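PDB 2RA5: putative transcriptional regulator from Streptomyces coelicolor A3, which probably binds DNA as a GntR-family transcription factor whose UTRA domain, holding meso-tartaric acid here, is the likely sensor of a small-molecule effector. Local coordinates for residues T107-N112 against L161-E167; E145-Y149 against E200-E204; P209-R215 against G228-P234. All coordinates share one frame; numbering follows the deposited sequence.

Interaction 1 (T107-N112 against L161-E167); sequences TKVLVN and LDTGQLE
The side-chain amide of Asn112 reaches across to the loop ahead of helix 165-168, where its ND2 donates a hydrogen bond to Leu161 O at 2.9 Å. The bond is bent, with 131° at the hydrogen, and the donor stands above the carbonyl plane. With CG anti to the backbone N (chi1 -169°), the amide is carried from the strand to the loop, and Thr163 CG2 packs at its edge, beside CB and 3.2 Å from Asn112 ND2. An alanine here would take away the amide and is likely to leave Leu161 O without this donor and the Thr163 methyl with less to pack on. That same methyl meets Val109 CG1, the two side chains crossing at about a right angle, while Val109 CG2 lies 3.6 Å from Leu166 CB. At the far end, Thr107 OG1 makes a weak bond to Leu166 O, and one water accepts from Thr107 N at 2.9 Å and donates to Glu167 O at 2.6 Å. Gly164, at the N-cap of the helix, has a positive phi (113°) that suits glycine. The whole is a short helix and its lead-in loop packed along 106-116, an outermost strand of the UTRA-domain sheet in this chain.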
loop_
_atom_site.group_PDB
_atom_site.type_symbol
_atom_site.label_atom_id
_atom_site.label_comp_id
_atom_site.label_asym_id
_atom_site.label_seq_id
_atom_site.Cartn_x
_atom_site.Cartn_y
_atom_site.Cartn_z
ATOM N N THR A 107 -13.716 -13.890 -10.429
ATOM C CA THR A 107 -13.495 -12.798 -11.371
ATOM C C THR A 107 -14.539 -12.752 -12.490
ATOM O O THR A 107 -14.862 -13.781 -13.093
ATOM C CB THR A 107 -12.064 -12.868 -11.963
ATOM O OG1 THR A 107 -11.969 -12.035 -13.129
ATOM C CG2 THR A 107 -11.720 -14.296 -12.340
ATOM N N LYS A 108 -15.075 -11.562 -12.752
ATOM C CA LYS A 108 -15.987 -11.356 -13.881
ATOM C C LYS A 108 -15.534 -10.247 -14.839
ATOM O O LYS A 108 -15.422 -9.082 -14.456
ATOM C CB LYS A 108 -17.398 -11.064 -13.375
ATOM C CG LYS A 108 -18.061 -12.275 -12.745
ATOM C CD LYS A 108 -19.545 -12.055 -12.531
ATOM C CE LYS A 108 -20.190 -13.271 -11.881
ATOM N NZ LYS A 108 -21.630 -13.027 -11.568
ATOM N N VAL A 109 -15.285 -10.607 -16.092
ATOM C CA VAL A 109 -14.856 -9.623 -17.080
ATOM C C VAL A 109 -15.967 -8.661 -17.517
ATOM O O VAL A 109 -17.006 -9.088 -18.001
ATOM C CB VAL A 109 -14.318 -10.297 -18.334
ATOM C CG1 VAL A 109 -13.824 -9.235 -19.294
ATOM C CG2 VAL A 109 -13.212 -11.272 -17.983
ATOM N N LEU A 110 -15.730 -7.363 -17.363
ATOM C CA LEU A 110 -16.698 -6.343 -17.771
ATOM C C LEU A 110 -16.342 -5.643 -19.087
ATOM O O LEU A 110 -17.212 -5.097 -19.751
ATOM C CB LEU A 110 -16.855 -5.284 -16.683
ATOM C CG LEU A 110 -17.253 -5.781 -15.292
ATOM C CD1 LEU A 110 -17.884 -4.648 -14.503
ATOM C CD2 LEU A 110 -18.221 -6.940 -15.400
ATOM N N VAL A 111 -15.065 -5.627 -19.445
ATOM C CA VAL A 111 -14.635 -5.009 -20.686
ATOM C C VAL A 111 -13.437 -5.737 -21.268
ATOM O O VAL A 111 -12.440 -5.980 -20.594
ATOM C CB VAL A 111 -14.273 -3.525 -20.511
ATOM C CG1 VAL A 111 -13.549 -3.026 -21.751
ATOM C CG2 VAL A 111 -15.522 -2.694 -20.227
ATOM N N ASN A 112 -13.553 -6.099 -22.532
ATOM C CA ASN A 112 -12.418 -6.617 -23.283
ATOM C C ASN A 112 -12.331 -5.935 -24.677
ATOM O O ASN A 112 -12.959 -6.340 -25.646
ATOM C CB ASN A 112 -12.531 -8.134 -23.367
ATOM C CG ASN A 112 -11.288 -8.787 -23.889
ATOM O OD1 ASN A 112 -10.379 -8.130 -24.400
ATOM N ND2 ASN A 112 -11.240 -10.100 -23.778
ATOM N N LEU A 161 -6.376 -12.533 -25.395
ATOM C CA LEU A 161 -7.005 -12.036 -24.182
ATOM C C LEU A 161 -8.421 -12.562 -23.973
ATOM O O LEU A 161 -9.180 -12.000 -23.188
ATOM C CB LEU A 161 -6.989 -10.499 -24.174
ATOM C CG LEU A 161 -5.609 -9.833 -24.330
ATOM C CD1 LEU A 161 -5.179 -9.720 -25.792
ATOM C CD2 LEU A 161 -5.592 -8.463 -23.682
ATOM N N ASP A 162 -8.755 -13.660 -24.650
ATOM C CA ASP A 162 -10.085 -14.271 -24.564
ATOM C C ASP A 162 -10.784 -14.047 -23.224
ATOM O O ASP A 162 -10.295 -14.479 -22.175
ATOM C CB ASP A 162 -10.001 -15.774 -24.859
ATOM C CG ASP A 162 -11.275 -16.525 -24.487
ATOM O OD1 ASP A 162 -11.172 -17.532 -23.758
ATOM O OD2 ASP A 162 -12.375 -16.116 -24.921
ATOM N N THR A 163 -11.924 -13.358 -23.258
ATOM C CA THR A 163 -12.764 -13.277 -22.077
ATOM C C THR A 163 -13.130 -14.715 -21.778
ATOM O O THR A 163 -13.376 -15.498 -22.695
ATOM C CB THR A 163 -14.059 -12.455 -22.344
ATOM O OG1 THR A 163 -14.478 -12.638 -23.702
ATOM C CG2 THR A 163 -13.829 -10.979 -22.114
ATOM N N GLY A 164 -13.151 -15.084 -20.507
ATOM C CA GLY A 164 -13.415 -16.467 -20.161
ATOM C C GLY A 164 -12.181 -17.088 -19.549
ATOM O O GLY A 164 -12.210 -17.505 -18.393
ATOM N N GLN A 165 -11.094 -17.144 -20.315
ATOM C CA GLN A 165 -9.809 -17.511 -19.745
ATOM C C GLN A 165 -9.557 -16.635 -18.533
ATOM O O GLN A 165 -8.994 -17.073 -17.534
ATOM C CB GLN A 165 -8.700 -17.302 -20.753
ATOM C CG GLN A 165 -8.857 -18.137 -21.978
ATOM C CD GLN A 165 -7.683 -19.047 -22.167
ATOM O OE1 GLN A 165 -6.864 -18.839 -23.058
ATOM N NE2 GLN A 165 -7.572 -20.055 -21.305
ATOM N N LEU A 166 -10.011 -15.392 -18.638
ATOM C CA LEU A 166 -9.802 -14.380 -17.619
ATOM C C LEU A 166 -10.651 -14.597 -16.372
ATOM O O LEU A 166 -10.341 -14.080 -15.300
ATOM C CB LEU A 166 -10.079 -13.005 -18.220
ATOM C CG LEU A 166 -8.851 -12.413 -18.911
ATOM C CD1 LEU A 166 -9.248 -11.382 -19.960
ATOM C CD2 LEU A 166 -7.883 -11.826 -17.890
ATOM N N GLU A 167 -11.736 -15.340 -16.521
ATOM C CA GLU A 167 -12.586 -15.635 -15.379
ATOM C C GLU A 167 -12.061 -16.874 -14.658
ATOM O O GLU A 167 -12.377 -17.112 -13.492
ATOM C CB GLU A 167 -14.045 -15.786 -15.816
ATOM C CG GLU A 167 -14.656 -14.475 -16.325
ATOM C CD GLU A 167 -16.054 -14.649 -16.895
ATOM O OE1 GLU A 167 -16.949 -13.823 -16.589
ATOM O OE2 GLU A 167 -16.254 -15.617 -17.658
HETATM O O HOH W 1 -13.669 -16.717 -11.253
#

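Interaction 2 (E145-Y149 against E200-E204); sequences EPMAY and ERLGE
One face of the Tyr149 ring carries the aliphatic part of Arg201: CD of the arginine sits 3.6 Å from the ring centroid and 17° off its normal, a CH-pi contact displaced somewhat toward the rim. The guanidinium does not stack on the ring. Its plane is turned 57° from that of the tyrosine, and Arg201 NH1 comes close to the rim at Tyr149 CE2. An extended chain from CG to NE lets the arginine run across the ring at about a right angle, while Tyr149, with CG anti to the backbone N (chi1 -159°), lays its ring out to meet it. The phenol end is held by another strand, since Tyr149 OH is hydrogen-bonded to Glu137 OE2.

Farther along, Leu202 fills the angle between helix and strand. Its CD2 rests on the backbone, 3.7 Å from Ala148 C, and it also approaches Pro146 CB at 4.2 Å and the CB of Tyr149. The proline ring in turn lies against the last helical turn, with Pro146 CB 3.5 Å from Leu202 O. There the helix ends in a Schellman motif: Gly203 takes a positive phi, and its N bonds to Glu200 O at 3.1 Å. A classic beta bulge at Met147 and Ala148, opposite Arg140, interrupts the strand where Leu202 CD2 rests.

No hydrogen bond passes directly between the two segments, whose own contact is apolar and CH-pi packing, the arginine contributing its methylene. Polar ties run through a third residue: Arg233 is salt-bridged to both Glu145 and Glu204 and also bonds Pro146 O.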
loop_
_atom_site.group_PDB
_atom_site.type_symbol
_atom_site.label_atom_id
_atom_site.label_comp_id
_atom_site.label_asym_id
_atom_site.label_seq_id
_atom_site.Cartn_x
_atom_site.Cartn_y
_atom_site.Cartn_z
ATOM N N GLU A 145 -19.720 -10.754 -3.036
ATOM C CA GLU A 145 -19.650 -9.306 -2.852
ATOM C C GLU A 145 -18.448 -8.713 -3.605
ATOM O O GLU A 145 -17.382 -9.331 -3.683
ATOM C CB GLU A 145 -19.580 -8.960 -1.366
ATOM C CG GLU A 145 -19.977 -7.525 -1.043
ATOM C CD GLU A 145 -19.927 -7.230 0.447
ATOM O OE1 GLU A 145 -19.796 -8.190 1.242
ATOM O OE2 GLU A 145 -20.018 -6.037 0.825
ATOM N N PRO A 146 -18.620 -7.514 -4.181
ATOM C CA PRO A 146 -17.566 -6.886 -4.984
ATOM C C PRO A 146 -16.420 -6.381 -4.118
ATOM O O PRO A 146 -16.634 -5.677 -3.132
ATOM C CB PRO A 146 -18.282 -5.700 -5.645
ATOM C CG PRO A 146 -19.734 -5.975 -5.494
ATOM C CD PRO A 146 -19.859 -6.725 -4.205
HETATM N N MSE A 147 -15.203 -6.742 -4.501
HETATM C CA MSE A 147 -14.019 -6.431 -3.710
HETATM C C MSE A 147 -13.135 -5.364 -4.360
HETATM O O MSE A 147 -12.630 -4.446 -3.698
HETATM C CB MSE A 147 -13.206 -7.703 -3.515
HETATM C CG MSE A 147 -11.923 -7.469 -2.767
HETATM SE SE MSE A 147 -10.916 -9.112 -2.718
HETATM C CE MSE A 147 -9.782 -8.826 -4.293
ATOM N N ALA A 148 -12.972 -5.492 -5.671
ATOM C CA ALA A 148 -12.052 -4.650 -6.413
ATOM C C ALA A 148 -12.490 -4.488 -7.860
ATOM O O ALA A 148 -13.116 -5.386 -8.438
ATOM C CB ALA A 148 -10.658 -5.232 -6.352
ATOM N N TYR A 149 -12.155 -3.330 -8.425
ATOM C CA TYR A 149 -12.344 -3.047 -9.851
ATOM C C TYR A 149 -10.995 -2.904 -10.585
ATOM O O TYR A 149 -10.226 -1.984 -10.314
ATOM C CB TYR A 149 -13.194 -1.791 -10.052
ATOM C CG TYR A 149 -13.811 -1.776 -11.412
ATOM C CD1 TYR A 149 -14.718 -2.754 -11.778
ATOM C CD2 TYR A 149 -13.462 -0.815 -12.351
ATOM C CE1 TYR A 149 -15.281 -2.771 -13.028
ATOM C CE2 TYR A 149 -14.021 -0.822 -13.613
ATOM C CZ TYR A 149 -14.934 -1.807 -13.945
ATOM O OH TYR A 149 -15.517 -1.855 -15.188
ATOM N N GLU A 200 -20.610 3.037 -8.081
ATOM C CA GLU A 200 -21.652 2.109 -8.527
ATOM C C GLU A 200 -21.127 0.686 -8.759
ATOM O O GLU A 200 -21.652 -0.280 -8.195
ATOM C CB GLU A 200 -22.349 2.628 -9.791
ATOM C CG GLU A 200 -23.545 3.533 -9.518
ATOM C CD GLU A 200 -24.414 3.754 -10.748
ATOM O OE1 GLU A 200 -23.873 3.708 -11.876
ATOM O OE2 GLU A 200 -25.640 3.973 -10.584
ATOM N N ARG A 201 -20.088 0.568 -9.583
ATOM C CA ARG A 201 -19.516 -0.730 -9.952
ATOM C C ARG A 201 -19.233 -1.615 -8.741
ATOM O O ARG A 201 -19.281 -2.845 -8.834
ATOM C CB ARG A 201 -18.219 -0.540 -10.754
ATOM C CG ARG A 201 -18.322 0.431 -11.929
ATOM C CD ARG A 201 -16.944 0.761 -12.507
ATOM N NE ARG A 201 -16.960 1.990 -13.301
ATOM C CZ ARG A 201 -15.871 2.599 -13.762
ATOM N NH1 ARG A 201 -14.671 2.091 -13.508
ATOM N NH2 ARG A 201 -15.980 3.717 -14.471
ATOM N N LEU A 202 -18.943 -0.983 -7.606
ATOM C CA LEU A 202 -18.478 -1.703 -6.424
ATOM C C LEU A 202 -19.537 -1.828 -5.323
ATOM O O LEU A 202 -19.390 -2.645 -4.417
ATOM C CB LEU A 202 -17.192 -1.061 -5.877
ATOM C CG LEU A 202 -15.877 -1.297 -6.635
ATOM C CD1 LEU A 202 -14.750 -0.406 -6.100
ATOM C CD2 LEU A 202 -15.477 -2.775 -6.604
ATOM N N GLY A 203 -20.596 -1.027 -5.404
ATOM C CA GLY A 203 -21.679 -1.080 -4.432
ATOM C C GLY A 203 -21.481 -0.088 -3.302
ATOM O O GLY A 203 -21.760 -0.380 -2.135
ATOM N N GLU A 204 -21.001 1.097 -3.656
ATOM C CA GLU A 204 -20.618 2.096 -2.670
ATOM C C GLU A 204 -21.118 3.485 -3.066
ATOM O O GLU A 204 -21.322 3.774 -4.250
ATOM C CB GLU A 204 -19.095 2.120 -2.540
ATOM C CG GLU A 204 -18.577 2.524 -1.170
ATOM C CD GLU A 204 -17.934 1.370 -0.417
ATOM O OE1 GLU A 204 -16.887 1.610 0.224
ATOM O OE2 GLU A 204 -18.458 0.234 -0.476
#

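Interaction 3 (P209-R215 against G228-P234); sequences PLLTMER and GTHTYRP. With SRT (S,R meso-tartaric acid), chain B.
Strands 209-215 and 228-232 run antiparallel as the two arms of a beta hairpin, their axes 4.5 Å apart at closest, with Leu211-Tyr232, Met213-His230 and Arg215-Gly228 as hydrogen-bonded pairs. Each of these pairs is joined by two backbone bonds, such as His230 N to Met213 O at 2.8 Å.

The side chains of Leu211, Met213, Arg215, His230 and Tyr232 share one face of the sheet. Met213, a selenomethionine, bends at chi2 (112°) and brings CG to the edge of the Tyr232 ring, 3.7 Å from Tyr232 CE1, while its CE meets the edge of the imidazole at His230 ND1, 3.6 Å away. Arg215 meets the next ring atom: His230 CE1 lies over one face of the guanidinium, the two planes 79° apart. Bent at chi3, the arginine turns NH1 to the bound meso-tartaric acid, giving a hydrogen bond to SRT O1 of 2.9 Å and a weak one to SRT O11. O1 lies near the guanidinium plane, and Arg138 and Leu171 also bind the ligand. His230 NE2 is hydrogen-bonded to Asn152 OD1, which would fix the ring's rotation. A beta carbon at Gly228 would probably crowd His230 NE2. At the outer end, Pro234 CG packs on Pro209 O at 3.1 Å.

On the face that carries Thr231, that residue's CG2 is touched by Leu210 CD1 at 3.7 Å, and Leu210 also meets Leu202 of helix 196-202. The hairpin lies between strands 184-193 and 145-154, while Phe239 of strand 239-245 covers Leu211 and Met213, and Pro209 meets Pro209 of the second subunit.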
loop_
_atom_site.group_PDB
_atom_site.type_symbol
_atom_site.label_atom_id
_atom_site.label_comp_id
_atom_site.label_asym_id
_atom_site.label_seq_id
_atom_site.Cartn_x
_atom_site.Cartn_y
_atom_site.Cartn_z
ATOM N N PRO A 209 -14.444 6.548 0.505
ATOM C CA PRO A 209 -13.015 6.278 0.349
ATOM C C PRO A 209 -12.759 4.954 -0.373
ATOM O O PRO A 209 -13.356 3.931 -0.026
ATOM C CB PRO A 209 -12.532 6.185 1.799
ATOM C CG PRO A 209 -13.770 5.829 2.567
ATOM C CD PRO A 209 -14.792 6.697 1.924
ATOM N N LEU A 210 -11.882 4.976 -1.372
ATOM C CA LEU A 210 -11.461 3.744 -2.029
ATOM C C LEU A 210 -9.956 3.584 -1.932
ATOM O O LEU A 210 -9.211 4.573 -1.887
ATOM C CB LEU A 210 -11.876 3.729 -3.499
ATOM C CG LEU A 210 -13.339 3.563 -3.915
ATOM C CD1 LEU A 210 -13.387 3.258 -5.405
ATOM C CD2 LEU A 210 -14.061 2.477 -3.138
ATOM N N LEU A 211 -9.508 2.335 -1.905
ATOM C CA LEU A 211 -8.084 2.057 -1.947
ATOM C C LEU A 211 -7.706 2.007 -3.418
ATOM O O LEU A 211 -8.378 1.363 -4.220
ATOM C CB LEU A 211 -7.779 0.729 -1.249
ATOM C CG LEU A 211 -6.340 0.346 -0.865
ATOM C CD1 LEU A 211 -5.634 1.453 -0.086
ATOM C CD2 LEU A 211 -6.360 -0.940 -0.058
ATOM N N THR A 212 -6.657 2.718 -3.791
ATOM C CA THR A 212 -6.247 2.691 -5.181
ATOM C C THR A 212 -4.838 2.157 -5.347
ATOM O O THR A 212 -3.978 2.321 -4.479
ATOM C CB THR A 212 -6.310 4.082 -5.834
ATOM O OG1 THR A 212 -5.273 4.905 -5.289
ATOM C CG2 THR A 212 -7.682 4.734 -5.633
HETATM N N MSE A 213 -4.602 1.524 -6.482
HETATM C CA MSE A 213 -3.243 1.204 -6.843
HETATM C C MSE A 213 -2.979 1.235 -8.361
HETATM O O MSE A 213 -3.842 0.918 -9.192
HETATM C CB MSE A 213 -2.844 -0.107 -6.187
HETATM C CG MSE A 213 -2.940 -1.316 -7.047
HETATM SE SE MSE A 213 -1.159 -1.993 -7.400
HETATM C CE MSE A 213 -1.656 -3.791 -7.978
ATOM N N GLU A 214 -1.786 1.686 -8.712
ATOM C CA GLU A 214 -1.356 1.716 -10.103
ATOM C C GLU A 214 -0.084 0.904 -10.218
ATOM O O GLU A 214 0.795 0.997 -9.364
ATOM C CB GLU A 214 -1.107 3.147 -10.570
ATOM C CG GLU A 214 -2.352 3.929 -10.945
ATOM C CD GLU A 214 -2.028 5.372 -11.297
ATOM O OE1 GLU A 214 -0.900 5.634 -11.770
ATOM O OE2 GLU A 214 -2.893 6.248 -11.085
ATOM N N ARG A 215 0.007 0.094 -11.264
ATOM C CA ARG A 215 1.159 -0.768 -11.425
ATOM C C ARG A 215 1.603 -0.837 -12.888
ATOM O O ARG A 215 0.767 -0.920 -13.790
ATOM C CB ARG A 215 0.805 -2.159 -10.893
ATOM C CG ARG A 215 1.795 -3.257 -11.203
ATOM C CD ARG A 215 1.180 -4.615 -10.918
ATOM N NE ARG A 215 0.025 -4.935 -11.772
ATOM C CZ ARG A 215 -0.882 -5.869 -11.483
ATOM N NH1 ARG A 215 -1.900 -6.106 -12.309
ATOM N NH2 ARG A 215 -0.781 -6.573 -10.359
ATOM N N GLY A 228 -1.758 -1.410 -14.993
ATOM C CA GLY A 228 -3.013 -1.613 -14.306
ATOM C C GLY A 228 -3.369 -0.423 -13.453
ATOM O O GLY A 228 -2.516 0.233 -12.854
ATOM N N THR A 229 -4.657 -0.139 -13.410
ATOM C CA THR A 229 -5.169 0.940 -12.587
ATOM C C THR A 229 -6.380 0.367 -11.843
ATOM O O THR A 229 -7.398 0.022 -12.446
ATOM C CB THR A 229 -5.466 2.217 -13.450
ATOM O OG1 THR A 229 -5.594 3.366 -12.610
ATOM C CG2 THR A 229 -6.707 2.053 -14.357
ATOM N N HIS A 230 -6.239 0.227 -10.529
ATOM C CA HIS A 230 -7.194 -0.542 -9.742
ATOM C C HIS A 230 -7.789 0.229 -8.578
ATOM O O HIS A 230 -7.157 1.126 -8.027
ATOM C CB HIS A 230 -6.512 -1.788 -9.189
ATOM C CG HIS A 230 -5.767 -2.577 -10.209
ATOM N ND1 HIS A 230 -4.488 -3.031 -10.010
ATOM C CD2 HIS A 230 -6.123 -3.003 -11.452
ATOM C CE1 HIS A 230 -4.080 -3.708 -11.067
ATOM N NE2 HIS A 230 -5.070 -3.704 -11.958
ATOM N N THR A 231 -9.013 -0.155 -8.212
ATOM C CA THR A 231 -9.714 0.347 -7.026
ATOM C C THR A 231 -10.157 -0.808 -6.129
ATOM O O THR A 231 -10.550 -1.882 -6.607
ATOM C CB THR A 231 -10.968 1.135 -7.407
ATOM O OG1 THR A 231 -11.610 0.479 -8.510
ATOM C CG2 THR A 231 -10.611 2.551 -7.797
ATOM N N TYR A 232 -10.098 -0.582 -4.825
ATOM C CA TYR A 232 -10.486 -1.605 -3.861
ATOM C C TYR A 232 -11.378 -1.022 -2.783
ATOM O O TYR A 232 -11.078 0.054 -2.244
ATOM C CB TYR A 232 -9.252 -2.185 -3.181
ATOM C CG TYR A 232 -8.170 -2.628 -4.123
ATOM C CD1 TYR A 232 -7.231 -1.726 -4.603
ATOM C CD2 TYR A 232 -8.076 -3.957 -4.526
ATOM C CE1 TYR A 232 -6.233 -2.135 -5.469
ATOM C CE2 TYR A 232 -7.086 -4.373 -5.388
ATOM C CZ TYR A 232 -6.163 -3.462 -5.861
ATOM O OH TYR A 232 -5.167 -3.885 -6.725
ATOM N N ARG A 233 -12.456 -1.739 -2.461
ATOM C CA ARG A 233 -13.309 -1.399 -1.311
ATOM C C ARG A 233 -12.545 -1.627 -0.008
ATOM O O ARG A 233 -12.256 -2.781 0.337
ATOM C CB ARG A 233 -14.567 -2.267 -1.305
ATOM C CG ARG A 233 -15.371 -2.221 -2.593
ATOM C CD ARG A 233 -16.669 -2.980 -2.428
ATOM N NE ARG A 233 -17.497 -2.406 -1.374
ATOM C CZ ARG A 233 -18.456 -3.065 -0.736
ATOM N NH1 ARG A 233 -19.159 -2.452 0.206
ATOM N NH2 ARG A 233 -18.712 -4.331 -1.039
ATOM N N PRO A 234 -12.184 -0.534 0.701
ATOM C CA PRO A 234 -11.318 -0.621 1.892
ATOM C C PRO A 234 -11.879 -1.496 3.017
ATOM O O PRO A 234 -11.109 -2.027 3.812
ATOM C CB PRO A 234 -11.173 0.848 2.346
ATOM C CG PRO A 234 -12.276 1.586 1.625
ATOM C CD PRO A 234 -12.419 0.868 0.315
HETATM O O1 SRT B . -3.984 -8.049 -12.511
HETATM O O11 SRT B . -4.049 -7.869 -10.296
HETATM C C1 SRT B . -4.153 -8.550 -11.363
HETATM C C2 SRT B . -4.537 -10.014 -11.257
HETATM O O2 SRT B . -4.536 -10.618 -12.555
HETATM C C3 SRT B . -3.647 -10.779 -10.254
HETATM O O3 SRT B . -4.278 -11.969 -9.761
HETATM C C4 SRT B . -2.349 -11.185 -10.878
HETATM O O4 SRT B . -2.233 -12.326 -11.421
HETATM O O41 SRT B . -1.445 -10.327 -10.805
#

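How the interactions relate
All three interactions belong to one UTRA domain and reach the same antiparallel sheet: interaction 1 at its outermost strand 106-116, interaction 2 where helix 196-202 meets strand 145-154, and interaction 3 in the hairpin containing 224-232, the neighbour of 145-154. Interactions 1 and 2 alternate along the chain, their centres about 17 Å apart, and touch where Leu110 CD1 packs on Tyr149 CE1 at 3.5 Å. Interaction 3 follows both in sequence. Its centre is about 11 Å from that of interaction 2, and a salt bridge from Glu145 OE2 to Arg233 NH2 of 2.8 Å joins them. Interactions 1 and 3 do not touch, yet the Leu166 side chain lies about 6 Å from the tartaric acid that Arg215 binds.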